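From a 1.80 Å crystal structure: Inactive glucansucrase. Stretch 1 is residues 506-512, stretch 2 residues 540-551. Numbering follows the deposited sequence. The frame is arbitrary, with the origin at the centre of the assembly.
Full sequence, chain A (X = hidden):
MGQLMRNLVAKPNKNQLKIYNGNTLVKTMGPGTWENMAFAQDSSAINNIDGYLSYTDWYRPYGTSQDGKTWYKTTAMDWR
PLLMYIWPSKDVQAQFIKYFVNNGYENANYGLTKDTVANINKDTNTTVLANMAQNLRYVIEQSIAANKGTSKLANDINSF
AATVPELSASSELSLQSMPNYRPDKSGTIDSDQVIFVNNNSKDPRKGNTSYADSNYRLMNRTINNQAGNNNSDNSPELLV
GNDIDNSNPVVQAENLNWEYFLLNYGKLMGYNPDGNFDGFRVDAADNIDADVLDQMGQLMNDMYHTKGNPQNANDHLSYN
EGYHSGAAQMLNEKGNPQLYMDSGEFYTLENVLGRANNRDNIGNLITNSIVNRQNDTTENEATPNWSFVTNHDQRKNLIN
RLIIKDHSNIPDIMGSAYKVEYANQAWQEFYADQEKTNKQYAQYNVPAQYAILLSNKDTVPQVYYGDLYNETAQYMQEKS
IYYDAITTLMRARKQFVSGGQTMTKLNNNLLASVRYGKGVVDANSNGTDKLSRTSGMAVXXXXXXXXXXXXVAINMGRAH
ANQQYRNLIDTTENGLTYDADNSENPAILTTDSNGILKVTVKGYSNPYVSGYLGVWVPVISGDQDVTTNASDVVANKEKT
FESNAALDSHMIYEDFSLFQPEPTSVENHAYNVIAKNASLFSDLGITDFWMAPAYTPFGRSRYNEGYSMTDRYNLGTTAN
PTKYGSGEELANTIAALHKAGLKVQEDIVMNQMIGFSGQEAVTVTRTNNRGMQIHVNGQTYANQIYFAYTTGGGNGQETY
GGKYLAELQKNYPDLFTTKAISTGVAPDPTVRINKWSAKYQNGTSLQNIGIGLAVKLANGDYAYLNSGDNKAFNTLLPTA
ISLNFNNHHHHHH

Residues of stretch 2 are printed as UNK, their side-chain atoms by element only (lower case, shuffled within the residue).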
# COMPACT_ATOMS: atom_id res chain seq x y z
N LEU A 506 -27.59 11.13 -26.18
CA LEU A 506 -28.64 12.05 -26.62
C LEU A 506 -28.13 13.05 -27.65
O LEU A 506 -28.89 13.53 -28.48
CB LEU A 506 -29.25 12.78 -25.42
CG LEU A 506 -29.86 11.88 -24.34
CD1 LEU A 506 -30.19 12.70 -23.11
CD2 LEU A 506 -31.08 11.10 -24.83
N ASN A 507 -26.85 13.39 -27.57
CA ASN A 507 -26.15 14.11 -28.63
C ASN A 507 -24.70 13.67 -28.51
O ASN A 507 -24.44 12.77 -27.72
CB ASN A 507 -26.37 15.64 -28.54
CG ASN A 507 -25.81 16.26 -27.26
OD1 ASN A 507 -24.73 15.91 -26.79
ND2 ASN A 507 -26.57 17.19 -26.68
N ASN A 508 -23.76 14.28 -29.23
CA ASN A 508 -22.40 13.75 -29.25
C ASN A 508 -21.67 13.83 -27.90
O ASN A 508 -20.72 13.08 -27.68
CB ASN A 508 -21.54 14.42 -30.34
CG ASN A 508 -20.27 13.62 -30.67
OD1 ASN A 508 -20.27 12.38 -30.69
ND2 ASN A 508 -19.16 14.34 -30.89
N ASN A 509 -22.12 14.71 -27.00
CA ASN A 509 -21.46 14.91 -25.71
C ASN A 509 -22.36 14.75 -24.48
O ASN A 509 -21.96 15.15 -23.39
CB ASN A 509 -20.80 16.29 -25.69
CG ASN A 509 -19.88 16.50 -26.88
OD1 ASN A 509 -18.93 15.75 -27.08
ND2 ASN A 509 -20.20 17.47 -27.71
N LEU A 510 -23.53 14.13 -24.63
CA LEU A 510 -24.49 14.00 -23.54
C LEU A 510 -25.13 12.62 -23.58
O LEU A 510 -25.56 12.18 -24.64
CB LEU A 510 -25.57 15.07 -23.67
CG LEU A 510 -26.75 15.08 -22.68
CD1 LEU A 510 -26.33 15.65 -21.34
CD2 LEU A 510 -27.88 15.91 -23.26
N LEU A 511 -25.21 11.95 -22.42
CA LEU A 511 -25.94 10.69 -22.35
C LEU A 511 -26.94 10.63 -21.21
O LEU A 511 -26.86 11.42 -20.25
CB LEU A 511 -24.97 9.52 -22.31
CG LEU A 511 -24.14 9.20 -21.06
CD1 LEU A 511 -24.98 8.62 -19.92
CD2 LEU A 511 -23.06 8.20 -21.46
N ALA A 512 -27.88 9.69 -21.33
CA ALA A 512 -28.85 9.33 -20.30
C ALA A 512 -28.58 7.90 -19.87
O ALA A 512 -28.48 6.99 -20.72
CB ALA A 512 -30.27 9.47 -20.84
N UNK A 540 -28.54 12.13 -16.17
CA UNK A 540 -28.15 12.86 -17.39
C UNK A 540 -26.79 13.49 -17.15
O UNK A 540 -26.65 14.31 -16.24
c UNK A 540 -29.17 13.95 -17.73
c UNK A 540 -30.33 13.54 -18.62
c UNK A 540 -31.04 12.31 -18.10
c UNK A 540 -31.31 14.70 -18.79
N UNK A 541 -25.81 13.13 -17.97
CA UNK A 541 -24.47 13.64 -17.84
C UNK A 541 -23.91 14.09 -19.18
O UNK A 541 -23.89 13.31 -20.14
c UNK A 541 -24.02 12.20 -15.85
c UNK A 541 -22.10 13.05 -17.22
c UNK A 541 -23.55 12.57 -17.24
N UNK A 542 -23.44 15.35 -19.23
CA UNK A 542 -22.74 15.91 -20.40
C UNK A 542 -21.37 16.44 -20.02
O UNK A 542 -21.17 16.85 -18.87
N UNK A 543 -20.41 16.38 -20.94
CA UNK A 543 -19.03 16.81 -20.66
C UNK A 543 -18.55 17.96 -21.57
O UNK A 543 -17.35 18.17 -21.72
c UNK A 543 -17.80 15.13 -22.15
n UNK A 543 -16.74 14.33 -22.31
o UNK A 543 -18.51 15.47 -23.08
c UNK A 543 -18.06 15.62 -20.73
N UNK A 544 -19.49 18.69 -22.17
CA UNK A 544 -19.17 19.86 -23.00
C UNK A 544 -19.80 21.09 -22.34
O UNK A 544 -21.02 21.27 -22.37
c UNK A 544 -19.67 19.67 -24.45
o UNK A 544 -18.80 21.88 -24.94
c UNK A 544 -19.52 20.93 -25.31
o UNK A 544 -20.15 20.97 -26.38
N UNK A 545 -18.94 21.93 -21.76
CA UNK A 545 -19.38 23.11 -21.01
C UNK A 545 -19.98 24.21 -21.88
O UNK A 545 -20.59 25.13 -21.36
o UNK A 545 -17.12 24.05 -21.06
c UNK A 545 -18.19 23.66 -20.21
N UNK A 546 -19.83 24.10 -23.21
CA UNK A 546 -20.43 25.02 -24.17
C UNK A 546 -21.66 24.45 -24.91
O UNK A 546 -22.17 25.08 -25.84
c UNK A 546 -19.37 25.46 -25.20
n UNK A 546 -18.45 27.15 -23.72
o UNK A 546 -17.03 25.77 -24.76
c UNK A 546 -18.18 26.15 -24.54
N UNK A 547 -22.14 23.28 -24.48
CA UNK A 547 -23.27 22.61 -25.13
C UNK A 547 -24.45 23.56 -25.27
O UNK A 547 -24.84 24.22 -24.31
c UNK A 547 -24.81 20.54 -24.97
s UNK A 547 -25.21 19.07 -24.01
c UNK A 547 -26.10 19.82 -22.65
c UNK A 547 -23.69 21.36 -24.34
N UNK A 548 -25.00 23.64 -26.48
CA UNK A 548 -26.14 24.51 -26.75
C UNK A 548 -27.38 24.02 -26.01
O UNK A 548 -27.55 22.81 -25.80
c UNK A 548 -26.43 24.58 -28.26
N UNK A 549 -28.22 24.95 -25.58
CA UNK A 549 -29.47 24.60 -24.91
C UNK A 549 -30.39 23.86 -25.87
O UNK A 549 -30.49 24.23 -27.05
n UNK A 549 -31.91 26.58 -21.46
c UNK A 549 -31.47 25.51 -23.59
c UNK A 549 -30.17 25.82 -24.31
c UNK A 549 -31.98 26.69 -22.78
o UNK A 549 -32.45 27.69 -23.33
N UNK A 550 -31.05 22.83 -25.35
CA UNK A 550 -31.94 21.97 -26.14
C UNK A 550 -32.85 21.13 -25.26
O UNK A 550 -32.59 20.97 -24.06
o UNK A 550 -29.37 18.36 -27.74
n UNK A 550 -28.06 20.05 -27.06
c UNK A 550 -30.34 19.94 -26.25
c UNK A 550 -31.11 21.03 -27.02
c UNK A 550 -29.20 19.37 -27.07
N UNK A 551 -33.88 20.58 -25.88
CA UNK A 551 -34.76 19.61 -25.25
C UNK A 551 -34.27 18.19 -25.59
O UNK A 551 -33.73 17.97 -26.67
c UNK A 551 -36.18 19.81 -25.75
o UNK A 551 -37.08 18.94 -25.09

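Position 540 carries four side-chain carbons, forked at the second; one carbon of the fork lies 4.0 Å from Ala512 CB. This is Leu540, and the close carbon is Leu540 CD1. Position 541 has one carbon bearing two more, a fork directly at CB, which defines Val541. Its side chain shares a sheet face with that of Leu511, and its backbone pairs with the same residue: Leu511 N to Val541 O and Val541 N to Leu511 O are both 3.0 Å, with N-H...O angles of 171° and 165°.

Position 542 has no side-chain atoms and is Gly542. An ideal CB built here would fall 3.1 Å from Leu510 CD1, a tight approach, so the bare backbone leaves room for that leucine; Gly542 N is 3.6 Å from Leu510 CD1.

Position 543 shows two carbons, the second carrying one oxygen and one nitrogen: a short amide, hence Asn543. Asn543 N donates to Asn509 O at 3.1 Å, extending the pairing beyond the strand. Position 544 has the same two-carbon skeleton ending in two oxygens, a carboxylate, so it is Asp544. Its CA-to-CB bond points toward stretch 1 and its side chain packs beside Asn509; Asp544 OD1 also accepts a hydrogen bond from the backbone N of position 546 at 3.0 Å.

Position 545, one carbon then one oxygen, is Ser545, out of reach of stretch 1. Position 546 again has two carbons ending in oxygen and nitrogen; it is Asn546, also out of reach.

At 547 an unbranched chain of two carbons, sulfur and carbon can only be methionine. Met547 SD lies 4.0 Å from Leu510 CB and accepts a weak hydrogen bond from Asn507 ND2 at 3.5 Å. Position 548 has a single carbon, Ala548; its side chain makes no contact with stretch 1. Position 549 has three carbons, the third bearing oxygen and nitrogen; this is Gln549, out of reach. Position 550 repeats that pattern as Gln550, but here the amide returns: Gln550 OE1 accepts a weak bond from Asn507 ND2 at 3.2 Å, while Gln550 NE2 donates to Ala548 O at 3.1 Å. Position 551, one carbon and one oxygen, is Ser551, remote from stretch 1.

The contact, burying 524 Å², rests on antiparallel strands, 510-512 and 540-542, with 164° between their N-to-C directions. Reciprocal backbone bonds fix the register, and Leu510, Ala512 and Leu540 share one face. Beyond this pairing, Asn507 links the stretches: its OD1 accepts from Asn509 N at 2.9 Å, leaving ND2 to reach Met547 and Gln550.

Stretch 2 (540-551) LVGNDSNMAQQS
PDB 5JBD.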